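Local structure of hypothetical protein (Corynebacterium diphtheriae, 2P4G) at residues Ser137-Thr142 against Asp181-Arg186; Pro110-Leu115 against Ser125-Pro130; Asp210-Thr215 against Thr239-Glu244; Ala38-Ser43 against Ser226-Lys231; Gln144-Ser149 against Ala169-Asn174. The protein probably acts as an NADP-dependent 5-amino-6-(5-phosphoribosylamino)uracil reductase in riboflavin biosynthesis. All coordinates share one frame; numbering follows the deposited sequence.

Contact 1. Residues Ser137-Thr142 against Asp181-Arg186; sequences SPLVIT and DALHAR
Leu139 meets Leu183 and Arg186 where helix 175-184 packs on one face of the central, largely parallel sheet of this RibD C-terminal domain. The helix joins strand 166-169 to strand 190-195. On its way it passes over strands 139-143, 111-115 and 75-79, as in a crossover connection of an alpha/beta fold. The two backbones stay apart, with the CA atoms of Leu139 and Leu183 9.3 Å from each other, so side chains fill the gap. The buried part is apolar but the looser one. Leu139 holds CG anti to its amide nitrogen (chi1 176°), which carries both methyl groups out toward the helix. CD2 of Leu139 lies 4.3 Å from CD2 of Leu183. Leu183 also rests on Thr113, Ala75 and Val77, so, with Leu139, it touches three strands of the sheet. Ala182 and Ile141 line the same layer but stand a little farther off, and Ile167 touches them both.

The polar side is closer, though partly open to solvent. Arg186, near the end of the second segment, lays its guanidinium against the same leucine from the opposite direction. The arginine chain bends at chi3 (-71°). Its NE lies 3.2 Å from the carbonyl O of Ala182, a weak bond with a poor angle. The charged end has a stronger partner in Glu165, which forms a salt bridge with NH1. Both bonds hold the guanidinium. CD2 of Leu139 sits over one face of it, off toward the rim, 3.8 Å from NH1 of Arg186.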
# COMPACT_ATOMS: atom_id res chain seq x y z
N SER A 137 18.35 21.28 -19.72
CA SER A 137 19.48 20.45 -19.31
C SER A 137 19.36 20.02 -17.83
O SER A 137 19.05 20.84 -16.97
CB SER A 137 20.80 21.22 -19.54
OG SER A 137 21.94 20.38 -19.45
N PRO A 138 19.59 18.74 -17.53
CA PRO A 138 19.41 18.25 -16.19
C PRO A 138 20.61 18.54 -15.32
O PRO A 138 21.74 18.48 -15.79
CB PRO A 138 19.32 16.75 -16.38
CG PRO A 138 20.18 16.48 -17.57
CD PRO A 138 20.01 17.66 -18.45
N LEU A 139 20.36 18.83 -14.04
CA LEU A 139 21.41 18.96 -13.08
C LEU A 139 21.68 17.52 -12.60
O LEU A 139 20.79 16.85 -12.09
CB LEU A 139 20.96 19.88 -11.94
CG LEU A 139 21.90 20.07 -10.75
CD1 LEU A 139 23.25 20.64 -11.20
CD2 LEU A 139 21.22 20.95 -9.68
N VAL A 140 22.91 17.04 -12.81
CA VAL A 140 23.28 15.70 -12.37
C VAL A 140 23.98 15.79 -11.03
O VAL A 140 24.89 16.61 -10.85
CB VAL A 140 24.15 14.98 -13.40
CG1 VAL A 140 24.60 13.57 -12.86
CG2 VAL A 140 23.37 14.85 -14.70
N ILE A 141 23.52 14.98 -10.07
CA ILE A 141 24.11 14.92 -8.74
C ILE A 141 24.66 13.50 -8.54
O ILE A 141 23.91 12.53 -8.55
CB ILE A 141 23.10 15.24 -7.61
CG1 ILE A 141 22.34 16.57 -7.86
CG2 ILE A 141 23.80 15.22 -6.23
CD1 ILE A 141 23.16 17.80 -7.75
N THR A 142 25.96 13.40 -8.34
CA THR A 142 26.63 12.14 -8.14
C THR A 142 27.55 12.21 -6.91
O THR A 142 27.49 13.16 -6.12
CB THR A 142 27.41 11.75 -9.42
OG1 THR A 142 28.00 10.46 -9.25
CG2 THR A 142 28.48 12.78 -9.74
N ASP A 181 20.35 21.21 -1.06
CA ASP A 181 21.15 22.43 -0.89
C ASP A 181 21.50 23.12 -2.22
O ASP A 181 21.39 24.34 -2.33
CB ASP A 181 22.44 22.14 -0.12
CG ASP A 181 22.18 21.61 1.30
OD1 ASP A 181 21.03 21.68 1.79
OD2 ASP A 181 23.13 21.09 1.92
N ALA A 182 21.95 22.33 -3.20
CA ALA A 182 22.28 22.87 -4.53
C ALA A 182 21.09 23.60 -5.14
O ALA A 182 21.24 24.62 -5.80
CB ALA A 182 22.75 21.75 -5.48
N LEU A 183 19.89 23.05 -4.92
CA LEU A 183 18.66 23.62 -5.46
C LEU A 183 18.22 24.84 -4.66
O LEU A 183 17.81 25.84 -5.23
CB LEU A 183 17.55 22.58 -5.51
CG LEU A 183 17.69 21.49 -6.57
CD1 LEU A 183 16.72 20.33 -6.31
CD2 LEU A 183 17.46 22.04 -7.96
N HIS A 184 18.31 24.77 -3.34
CA HIS A 184 18.00 25.94 -2.52
C HIS A 184 18.95 27.06 -2.81
O HIS A 184 18.52 28.19 -2.99
CB HIS A 184 18.02 25.62 -1.03
CG HIS A 184 16.88 24.77 -0.59
ND1 HIS A 184 15.77 24.57 -1.37
CD2 HIS A 184 16.68 24.06 0.55
CE1 HIS A 184 14.92 23.78 -0.74
NE2 HIS A 184 15.45 23.45 0.43
N ALA A 185 20.25 26.74 -2.89
CA ALA A 185 21.30 27.71 -3.24
C ALA A 185 21.11 28.32 -4.61
O ALA A 185 21.80 29.23 -4.99
CB ALA A 185 22.66 27.07 -3.15
N ARG A 186 20.14 27.81 -5.35
CA ARG A 186 19.84 28.23 -6.69
C ARG A 186 18.50 28.96 -6.71
O ARG A 186 17.98 29.25 -7.77
CB ARG A 186 19.70 26.97 -7.51
CG ARG A 186 20.03 27.08 -8.94
CD ARG A 186 20.43 25.71 -9.43
NE ARG A 186 21.74 25.33 -8.88
CZ ARG A 186 22.68 24.68 -9.57
NH1 ARG A 186 22.47 24.34 -10.85
NH2 ARG A 186 23.83 24.39 -8.97

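Contact 2. Residues Pro110-Leu115 against Ser125-Pro130; sequences PKLTLL and SELFSP. With EDO (1,2-ethanediol), chain E.
Leu112 and Leu127 mark the closest approach of the two backbones, with their CA atoms 9.6 Å apart. Residues 111-115 form an extended strand. Residues 125-130 make a short 3-10 turn at Glu126 and Leu127, and the rest is loop. The turn is closed by the amide of Phe128, which bonds to the carbonyl O of Ser125 at 3.0 Å. A second bond runs from Leu127 N to Ser125 OG (3.2 Å), which makes an ST turn. Leu127 points toward the strand, and the Phe128 ring reaches it with CZ.

CD2 of Leu112 touches CD2 of Leu127 at 3.7 Å, and the two side chains cross at about a right angle. Leu112 has CG anti to its backbone N (chi1 -177°), which sends the isobutyl group out from the strand. This loop links strand 111-115 to strand 139-143, parallel neighbours in the central sheet, and covers the hydrophobic face of the first. Leu114, next but one along the strand, points the same way. Its CD1 approaches the Phe128 ring obliquely, 4.1 Å from CZ. On one face of that ring, off centre, lies CB of Leu127. Phe121 and Phe123 add two more rings around Phe128.

A 1,2-ethanediol, probably from the crystallisation liquor, binds at the turn. Its O1 accepts from Glu126 N at 3.1 Å, with a nearly straight bond (166°).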
# COMPACT_ATOMS: atom_id res chain seq x y z
N PRO A 110 10.42 23.71 -14.51
CA PRO A 110 11.25 23.33 -13.38
C PRO A 110 12.55 22.66 -13.82
O PRO A 110 12.60 22.04 -14.88
CB PRO A 110 10.38 22.30 -12.64
CG PRO A 110 9.48 21.75 -13.69
CD PRO A 110 9.19 22.91 -14.60
N LYS A 111 13.58 22.77 -12.99
CA LYS A 111 14.86 22.16 -13.26
C LYS A 111 14.79 20.69 -12.95
O LYS A 111 14.49 20.28 -11.82
CB LYS A 111 15.96 22.81 -12.39
CG LYS A 111 17.39 22.37 -12.72
CD LYS A 111 17.81 22.91 -14.06
CE LYS A 111 19.27 22.58 -14.42
NZ LYS A 111 19.59 23.12 -15.79
N LEU A 112 15.09 19.87 -13.95
CA LEU A 112 15.21 18.44 -13.74
C LEU A 112 16.56 18.11 -13.13
O LEU A 112 17.60 18.44 -13.70
CB LEU A 112 15.03 17.68 -15.06
CG LEU A 112 15.05 16.17 -15.03
CD1 LEU A 112 13.93 15.60 -14.11
CD2 LEU A 112 14.93 15.64 -16.46
N THR A 113 16.51 17.42 -11.99
CA THR A 113 17.70 17.06 -11.21
C THR A 113 17.77 15.55 -11.07
O THR A 113 16.85 14.90 -10.55
CB THR A 113 17.67 17.72 -9.80
OG1 THR A 113 17.46 19.12 -9.95
CG2 THR A 113 18.99 17.49 -9.02
N LEU A 114 18.87 14.99 -11.56
CA LEU A 114 19.02 13.55 -11.69
C LEU A 114 20.09 13.10 -10.76
O LEU A 114 21.22 13.63 -10.78
CB LEU A 114 19.42 13.17 -13.11
CG LEU A 114 18.44 13.53 -14.22
CD1 LEU A 114 19.08 13.15 -15.58
CD2 LEU A 114 17.07 12.81 -14.02
N LEU A 115 19.73 12.14 -9.90
CA LEU A 115 20.64 11.56 -8.94
C LEU A 115 21.22 10.27 -9.52
O LEU A 115 20.49 9.33 -9.84
CB LEU A 115 19.89 11.25 -7.65
CG LEU A 115 19.10 12.39 -7.00
CD1 LEU A 115 18.52 11.92 -5.67
CD2 LEU A 115 19.94 13.61 -6.80
N SER A 125 19.41 10.26 -25.70
CA SER A 125 18.34 11.07 -25.18
C SER A 125 18.60 12.52 -25.53
O SER A 125 19.74 12.97 -25.50
CB SER A 125 18.25 10.93 -23.67
OG SER A 125 17.13 11.67 -23.21
N GLU A 126 17.53 13.26 -25.81
CA GLU A 126 17.63 14.71 -25.97
C GLU A 126 18.10 15.36 -24.70
O GLU A 126 18.72 16.42 -24.75
CB GLU A 126 16.28 15.33 -26.39
CG GLU A 126 15.90 15.13 -27.86
CD GLU A 126 16.74 15.94 -28.82
OE1 GLU A 126 17.80 16.47 -28.41
OE2 GLU A 126 16.33 16.06 -30.01
N LEU A 127 17.83 14.75 -23.55
CA LEU A 127 18.39 15.27 -22.28
C LEU A 127 19.91 15.48 -22.33
O LEU A 127 20.43 16.31 -21.59
CB LEU A 127 18.05 14.38 -21.09
CG LEU A 127 16.68 14.58 -20.43
CD1 LEU A 127 16.48 13.43 -19.42
CD2 LEU A 127 16.56 15.98 -19.80
N PHE A 128 20.60 14.73 -23.19
CA PHE A 128 22.07 14.82 -23.27
C PHE A 128 22.60 15.34 -24.60
O PHE A 128 23.80 15.22 -24.84
CB PHE A 128 22.72 13.49 -22.83
CG PHE A 128 22.30 13.11 -21.46
CD1 PHE A 128 22.81 13.80 -20.38
CD2 PHE A 128 21.35 12.15 -21.25
CE1 PHE A 128 22.37 13.53 -19.09
CE2 PHE A 128 20.90 11.87 -19.97
CZ PHE A 128 21.41 12.55 -18.89
N SER A 129 21.73 15.96 -25.42
CA SER A 129 22.18 16.66 -26.62
C SER A 129 22.93 17.90 -26.22
O SER A 129 22.46 18.65 -25.37
CB SER A 129 21.05 17.07 -27.56
OG SER A 129 20.24 15.95 -27.91
N PRO A 130 24.10 18.14 -26.84
CA PRO A 130 24.92 19.31 -26.53
C PRO A 130 24.28 20.67 -26.83
O PRO A 130 24.71 21.69 -26.30
CB PRO A 130 26.18 19.11 -27.38
CG PRO A 130 25.87 18.10 -28.34
CD PRO A 130 24.71 17.30 -27.88
C1 EDO E . 13.99 12.64 -26.52
O1 EDO E . 14.81 11.87 -25.65
C2 EDO E . 13.17 13.63 -25.72
O2 EDO E . 11.93 13.83 -26.39

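Contact 3. Residues Asp210-Thr215 against Thr239-Glu244; sequences DRLHLT and TRLVLE. With NO3 (nitrate ion), chain B.
Arg211 and Glu244 form a two-pronged salt bridge across the far end of the mixed sheet. Strands 211-217 and 237-248 are not direct neighbours. Strand 254-260 runs between them, antiparallel to both, and the side chains span it. The arginine uses its NE side. NE of Arg211 donates to OE1 of Glu244 at 2.8 Å, and OE1 lies in the guanidinium plane. NH2 of Arg211 donates to OE2 of Glu244 at 3.0 Å, and OE2 is somewhat tilted from that plane. Both oxygens receive on their syn lone pairs. The guanidinium and carboxylate planes are 34° apart, so the pair is gripped side-on with a twist. Both chains are extended and cross at about a right angle.

The next shell fixes each partner. Arg257, on the intervening strand, forms a salt bridge with OE1 of Glu244, so this oxygen is held by two arginines. Glu35 takes NH1 of Arg211 in another salt bridge. The alternation of charges should favour the ionised form of each group. Beside this network, Leu212 and Leu241 meet loosely over the middle strand, and Tyr258 touches Leu241.

Farther out, Thr239 and Arg240 pair antiparallel with a strand of the second subunit, so the sheet continues into the dimer. Ile44 of the second subunit packs on Leu212. Arg240 also binds a nitrate ion, probably from the crystallisation liquor: NE and NH2 of Arg240 each lie 3.2 Å from its O2, at the edge of the guanidinium.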
# COMPACT_ATOMS: atom_id res chain seq x y z
N ASP A 210 7.68 17.32 3.05
CA ASP A 210 6.60 18.02 3.76
C ASP A 210 5.24 17.40 3.48
O ASP A 210 4.38 17.39 4.33
CB ASP A 210 6.52 19.47 3.31
CG ASP A 210 7.80 20.20 3.55
OD1 ASP A 210 8.17 20.27 4.73
OD2 ASP A 210 8.43 20.68 2.58
N ARG A 211 5.05 16.97 2.23
CA ARG A 211 3.80 16.38 1.76
C ARG A 211 4.10 15.28 0.78
O ARG A 211 5.13 15.31 0.12
CB ARG A 211 2.92 17.38 1.01
CG ARG A 211 2.08 18.15 1.89
CD ARG A 211 1.12 19.06 1.18
NE ARG A 211 0.45 19.78 2.25
CZ ARG A 211 0.99 20.77 2.94
NH1 ARG A 211 2.19 21.27 2.62
NH2 ARG A 211 0.31 21.32 3.93
N LEU A 212 3.14 14.36 0.68
CA LEU A 212 3.20 13.23 -0.22
C LEU A 212 1.93 13.20 -1.06
O LEU A 212 0.84 13.28 -0.51
CB LEU A 212 3.30 11.95 0.62
CG LEU A 212 3.27 10.59 -0.06
CD1 LEU A 212 4.39 10.45 -1.07
CD2 LEU A 212 3.34 9.55 1.03
N HIS A 213 2.11 13.12 -2.37
CA HIS A 213 1.05 12.75 -3.28
C HIS A 213 1.21 11.28 -3.59
O HIS A 213 2.21 10.88 -4.18
CB HIS A 213 1.15 13.55 -4.56
CG HIS A 213 0.85 14.99 -4.36
ND1 HIS A 213 -0.41 15.52 -4.54
CD2 HIS A 213 1.64 16.01 -3.95
CE1 HIS A 213 -0.38 16.81 -4.26
NE2 HIS A 213 0.85 17.13 -3.91
N LEU A 214 0.24 10.46 -3.19
CA LEU A 214 0.31 9.02 -3.41
C LEU A 214 -0.93 8.60 -4.17
O LEU A 214 -2.06 8.93 -3.78
CB LEU A 214 0.41 8.26 -2.09
CG LEU A 214 0.46 6.72 -2.17
CD1 LEU A 214 1.80 6.26 -2.70
CD2 LEU A 214 0.17 6.11 -0.80
N THR A 215 -0.69 7.94 -5.30
CA THR A 215 -1.72 7.31 -6.10
C THR A 215 -1.70 5.82 -5.79
O THR A 215 -0.64 5.20 -5.85
CB THR A 215 -1.44 7.50 -7.59
OG1 THR A 215 -1.33 8.90 -7.87
CG2 THR A 215 -2.54 6.83 -8.47
N THR A 239 6.49 6.64 10.24
CA THR A 239 5.98 7.99 10.46
C THR A 239 4.48 8.02 10.25
O THR A 239 3.95 7.18 9.53
CB THR A 239 6.64 9.05 9.54
OG1 THR A 239 6.07 10.34 9.82
CG2 THR A 239 6.44 8.74 8.08
N ARG A 240 3.82 8.98 10.87
CA ARG A 240 2.41 9.19 10.64
C ARG A 240 2.14 10.38 9.72
O ARG A 240 2.97 11.32 9.56
CB ARG A 240 1.60 9.28 11.94
CG ARG A 240 0.21 8.56 11.86
CD ARG A 240 -0.63 8.73 13.10
NE ARG A 240 -2.08 8.71 12.85
CZ ARG A 240 -2.79 9.71 12.31
NH1 ARG A 240 -2.21 10.85 11.93
NH2 ARG A 240 -4.11 9.57 12.14
N LEU A 241 0.98 10.28 9.08
CA LEU A 241 0.57 11.17 8.02
C LEU A 241 -0.75 11.77 8.43
O LEU A 241 -1.46 11.19 9.25
CB LEU A 241 0.41 10.38 6.74
CG LEU A 241 1.65 9.66 6.21
CD1 LEU A 241 1.32 8.81 4.95
CD2 LEU A 241 2.75 10.68 5.90
N VAL A 242 -1.04 12.96 7.90
CA VAL A 242 -2.37 13.58 7.98
C VAL A 242 -2.90 13.60 6.56
O VAL A 242 -2.30 14.22 5.68
CB VAL A 242 -2.32 15.01 8.58
CG1 VAL A 242 -3.68 15.75 8.44
CG2 VAL A 242 -1.90 14.94 10.04
N LEU A 243 -3.99 12.89 6.34
CA LEU A 243 -4.68 12.90 5.06
C LEU A 243 -5.30 14.28 4.86
O LEU A 243 -6.04 14.75 5.72
CB LEU A 243 -5.76 11.80 5.00
CG LEU A 243 -6.50 11.66 3.66
CD1 LEU A 243 -5.54 11.24 2.55
CD2 LEU A 243 -7.71 10.69 3.78
N GLU A 244 -4.97 14.92 3.75
CA GLU A 244 -5.49 16.24 3.43
C GLU A 244 -6.51 16.25 2.30
O GLU A 244 -7.44 17.06 2.30
CB GLU A 244 -4.34 17.14 3.05
CG GLU A 244 -3.42 17.54 4.18
CD GLU A 244 -2.29 18.44 3.69
OE1 GLU A 244 -2.04 18.49 2.47
OE2 GLU A 244 -1.65 19.09 4.53
N NO3 B . -5.54 6.25 13.96
O1 NO3 B . -5.79 4.96 14.44
O2 NO3 B . -4.43 6.50 13.14
O3 NO3 B . -6.41 7.28 14.29

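Contact 4. Residues Ala38-Ser43 against Ser226-Lys231; sequences AIAITS and SPLFGK. With EDO (1,2-ethanediol), chain L.
Thr42 and Leu228 bring strand 35-43 and the loop 226-231 together, with their CA atoms 6.5 Å apart. The strand is extended. The loop folds into a type I beta turn from Pro227 to Gly230, closed by Gly230 N bonding to Pro227 O at 3.0 Å.

Leu228, at the second position of the turn, carries most of the contact. With CG swung away from its own N-H (chi1 -179°), both methyl groups press on the strand. CD2 of Leu228 touches CB of Thr42 at 3.9 Å. CD1 of Leu228 lies 3.8 Å from the carbonyl O of Ile41 and 4.1 Å from CB of Ala40. The leucine thus touches three successive residues of the strand, crossing Thr42 at about a right angle. Its own CG sits over the centre of the Phe229 ring, 3.7 Å above the plane, so the leucine packs over the face of the neighbouring ring. Thr42 keeps its hydroxyl occupied by donating OG1 to Ser43 O. Leu214 of the same chain and Ile44 of the second subunit also pack on Thr42 and Leu228, which places the contact by the dimer interface.

A 1,2-ethanediol, probably from the crystallisation liquor, binds alongside. Its O1 accepts from Ile41 N at 2.9 Å, and Tyr200 OH also bonds to the molecule. A loop covering the C-terminal end of a central parallel strand is consistent with the dihydrofolate reductase-like fold of the RibD C-terminal domain family.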
# COMPACT_ATOMS: atom_id res chain seq x y z
N ALA A 38 6.89 14.68 -2.26
CA ALA A 38 7.19 13.45 -2.95
C ALA A 38 5.91 13.04 -3.69
O ALA A 38 4.83 13.19 -3.15
CB ALA A 38 7.63 12.39 -1.97
N ILE A 39 6.04 12.56 -4.93
CA ILE A 39 4.90 12.06 -5.69
C ILE A 39 5.14 10.62 -6.12
O ILE A 39 6.20 10.29 -6.65
CB ILE A 39 4.53 12.98 -6.90
CG1 ILE A 39 3.28 12.45 -7.60
CG2 ILE A 39 5.70 13.16 -7.90
CD1 ILE A 39 2.43 13.51 -8.19
N ALA A 40 4.19 9.74 -5.84
CA ALA A 40 4.46 8.32 -6.03
C ALA A 40 3.19 7.55 -6.40
O ALA A 40 2.07 8.04 -6.19
CB ALA A 40 5.18 7.73 -4.78
N ILE A 41 3.39 6.40 -7.03
CA ILE A 41 2.32 5.47 -7.36
C ILE A 41 2.65 4.10 -6.76
O ILE A 41 3.80 3.69 -6.70
CB ILE A 41 2.09 5.40 -8.93
CG1 ILE A 41 0.84 4.58 -9.27
CG2 ILE A 41 3.30 4.86 -9.63
CD1 ILE A 41 0.34 4.82 -10.69
N THR A 42 1.63 3.38 -6.32
CA THR A 42 1.83 2.08 -5.69
C THR A 42 0.64 1.18 -5.98
O THR A 42 -0.48 1.66 -6.17
CB THR A 42 1.97 2.24 -4.13
OG1 THR A 42 2.23 0.97 -3.53
CG2 THR A 42 0.71 2.88 -3.49
N SER A 43 0.89 -0.13 -6.05
CA SER A 43 -0.17 -1.11 -5.95
C SER A 43 -0.76 -1.01 -4.55
O SER A 43 -0.18 -0.37 -3.65
CB SER A 43 0.39 -2.50 -6.22
OG SER A 43 1.22 -2.95 -5.18
N SER A 226 8.88 -4.01 -6.09
CA SER A 226 9.68 -2.94 -5.63
C SER A 226 8.98 -2.21 -4.47
O SER A 226 8.12 -1.34 -4.67
CB SER A 226 9.97 -2.02 -6.81
OG SER A 226 10.95 -1.09 -6.42
N PRO A 227 9.38 -2.55 -3.25
CA PRO A 227 8.80 -1.87 -2.10
C PRO A 227 8.78 -0.36 -2.32
O PRO A 227 9.81 0.24 -2.67
CB PRO A 227 9.74 -2.25 -0.96
CG PRO A 227 10.26 -3.56 -1.36
CD PRO A 227 10.38 -3.54 -2.85
N LEU A 228 7.61 0.24 -2.13
CA LEU A 228 7.39 1.64 -2.36
C LEU A 228 8.50 2.53 -1.79
O LEU A 228 8.93 3.46 -2.47
CB LEU A 228 6.04 2.04 -1.75
CG LEU A 228 5.56 3.48 -1.89
CD1 LEU A 228 5.55 3.90 -3.38
CD2 LEU A 228 4.20 3.62 -1.22
N PHE A 229 8.93 2.27 -0.56
CA PHE A 229 9.92 3.11 0.08
C PHE A 229 11.25 2.42 0.30
O PHE A 229 12.00 2.76 1.21
CB PHE A 229 9.35 3.70 1.38
CG PHE A 229 8.19 4.62 1.15
CD1 PHE A 229 8.21 5.54 0.10
CD2 PHE A 229 7.07 4.56 1.95
CE1 PHE A 229 7.14 6.39 -0.11
CE2 PHE A 229 6.01 5.38 1.73
CZ PHE A 229 6.03 6.31 0.70
N GLY A 230 11.55 1.47 -0.58
CA GLY A 230 12.88 0.87 -0.65
C GLY A 230 13.04 -0.34 0.22
O GLY A 230 12.37 -0.50 1.22
N LYS A 231 13.95 -1.20 -0.18
CA LYS A 231 14.25 -2.41 0.57
C LYS A 231 15.66 -2.37 1.16
O LYS A 231 16.19 -3.42 1.55
CB LYS A 231 14.09 -3.65 -0.32
C1 EDO L . 6.53 5.10 -7.84
O1 EDO L . 6.08 6.46 -8.00
C2 EDO L . 7.91 4.94 -8.48
O2 EDO L . 8.89 5.54 -7.64

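Contact 5. Residues Gln144-Ser149 against Ala169-Asn174; sequences QPANNS and APTSTN
The Gln144 and Ala169 peptide groups are the flat groups here, and each carbonyl is met differently. Gln144 N comes onto the Ala169 carbonyl at its end, with a C=O...N angle of 176° and a length of 3.0 Å. The Gln144 carbonyl is instead approached over one face: OG1 of Thr171 donates to Gln144 O at 3.1 Å from 40° above the carbonyl plane. The two loops follow parallel strands 139-143 and 166-169, adjacent in the sheet and joined by helix 150-162 as a beta-alpha-beta unit. The Gln144-Ala169 bond continues their pairing, since Ala169 N is already bonded to the carbonyl of Thr142.

Thr171 lies just past the end of strand 166-169. Its chi1 of -52° puts OG1 beside its own amide and CG2 anti to it, so one branch bonds and the other packs. The second loop is tightened from within by Thr173 OG1, which donates to Pro170 O at 2.6 Å, and by Gln143 NE2, which binds the same oxygen. Most of these residues are exposed to solvent. Among the exposed residues, the methyl CB of Ala146 touches CG2 of Thr171 at 3.8 Å.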
# COMPACT_ATOMS: atom_id res chain seq x y z
N GLN A 144 31.70 11.11 -5.43
CA GLN A 144 33.01 10.55 -5.74
C GLN A 144 32.99 9.12 -5.26
O GLN A 144 32.79 8.88 -4.07
CB GLN A 144 34.12 11.31 -5.03
CG GLN A 144 35.52 10.90 -5.45
CD GLN A 144 35.97 11.55 -6.75
OE1 GLN A 144 35.77 12.75 -6.97
NE2 GLN A 144 36.58 10.75 -7.62
N PRO A 145 33.18 8.15 -6.18
CA PRO A 145 33.13 6.74 -5.78
C PRO A 145 34.27 6.39 -4.83
O PRO A 145 35.41 6.82 -5.05
CB PRO A 145 33.26 5.99 -7.12
CG PRO A 145 33.99 6.93 -8.00
CD PRO A 145 33.46 8.28 -7.62
N ALA A 146 33.93 5.65 -3.77
CA ALA A 146 34.84 5.39 -2.66
C ALA A 146 36.10 4.73 -3.17
O ALA A 146 37.21 5.24 -2.99
CB ALA A 146 34.16 4.50 -1.60
N ASN A 147 35.91 3.60 -3.83
CA ASN A 147 36.98 2.94 -4.56
C ASN A 147 36.78 3.21 -6.03
O ASN A 147 35.66 3.13 -6.55
CB ASN A 147 37.02 1.45 -4.23
CG ASN A 147 37.75 1.18 -2.92
OD1 ASN A 147 38.83 1.74 -2.67
ND2 ASN A 147 37.18 0.31 -2.09
N ASN A 148 37.88 3.54 -6.70
CA ASN A 148 37.83 4.21 -7.99
C ASN A 148 37.21 3.39 -9.12
O ASN A 148 37.29 2.15 -9.14
CB ASN A 148 39.21 4.70 -8.40
CG ASN A 148 39.71 5.82 -7.51
OD1 ASN A 148 39.19 6.02 -6.40
ND2 ASN A 148 40.72 6.55 -7.97
N SER A 149 36.58 4.13 -10.04
CA SER A 149 35.97 3.57 -11.23
C SER A 149 36.35 4.42 -12.43
O SER A 149 35.94 5.57 -12.53
CB SER A 149 34.45 3.52 -11.07
OG SER A 149 34.10 2.64 -10.00
N ALA A 169 29.07 15.06 -5.06
CA ALA A 169 29.07 15.04 -3.60
C ALA A 169 30.30 14.28 -3.10
O ALA A 169 30.76 13.36 -3.76
CB ALA A 169 27.78 14.38 -3.08
N PRO A 170 30.87 14.69 -1.96
CA PRO A 170 31.88 13.87 -1.29
C PRO A 170 31.43 12.45 -0.97
O PRO A 170 30.22 12.18 -0.89
CB PRO A 170 32.15 14.64 0.00
CG PRO A 170 31.89 16.06 -0.37
CD PRO A 170 30.70 15.99 -1.28
N THR A 171 32.41 11.57 -0.77
CA THR A 171 32.15 10.16 -0.48
C THR A 171 31.30 10.01 0.79
O THR A 171 30.38 9.17 0.84
CB THR A 171 33.48 9.39 -0.30
OG1 THR A 171 34.33 9.63 -1.44
CG2 THR A 171 33.24 7.88 -0.14
N SER A 172 31.60 10.86 1.78
CA SER A 172 30.90 10.89 3.08
C SER A 172 29.44 11.33 3.00
O SER A 172 28.57 10.75 3.66
CB SER A 172 31.64 11.85 4.01
OG SER A 172 32.13 12.96 3.28
N THR A 173 29.18 12.34 2.19
CA THR A 173 27.92 13.10 2.20
C THR A 173 26.67 12.33 1.71
O THR A 173 26.77 11.25 1.14
CB THR A 173 28.06 14.34 1.32
OG1 THR A 173 28.46 13.94 0.01
CG2 THR A 173 29.11 15.30 1.89
N ASN A 174 25.51 12.93 1.95
CA ASN A 174 24.24 12.40 1.48
C ASN A 174 23.82 13.15 0.20
O ASN A 174 23.66 14.36 0.23
CB ASN A 174 23.17 12.58 2.57
CG ASN A 174 21.86 11.89 2.23
OD1 ASN A 174 21.45 11.79 1.07
ND2 ASN A 174 21.18 11.42 3.26

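Contacts 1 to 4 reach one mixed sheet, and contact 5 lies in loops at strand ends beside it. Contacts 1 and 2 are neighbours, their centres 11 Å apart, because strands 139-143 and 111-115 pair; Leu139 O bonds Leu114 N. Contact 5 is nested in the loop closed by contact 1 and meets it where Thr142 O bonds Ala169 N. Contacts 3 and 4 form a second group, 13 Å apart between centres, on paired strands 211-217 and 35-43, and their segments alternate along the chain. The centres of contacts 1 and 2 lie 23 to 28 Å from those of 3 and 4. Contacts 3 and 4 alone face the second subunit, so dimerisation uses this end of the sheet.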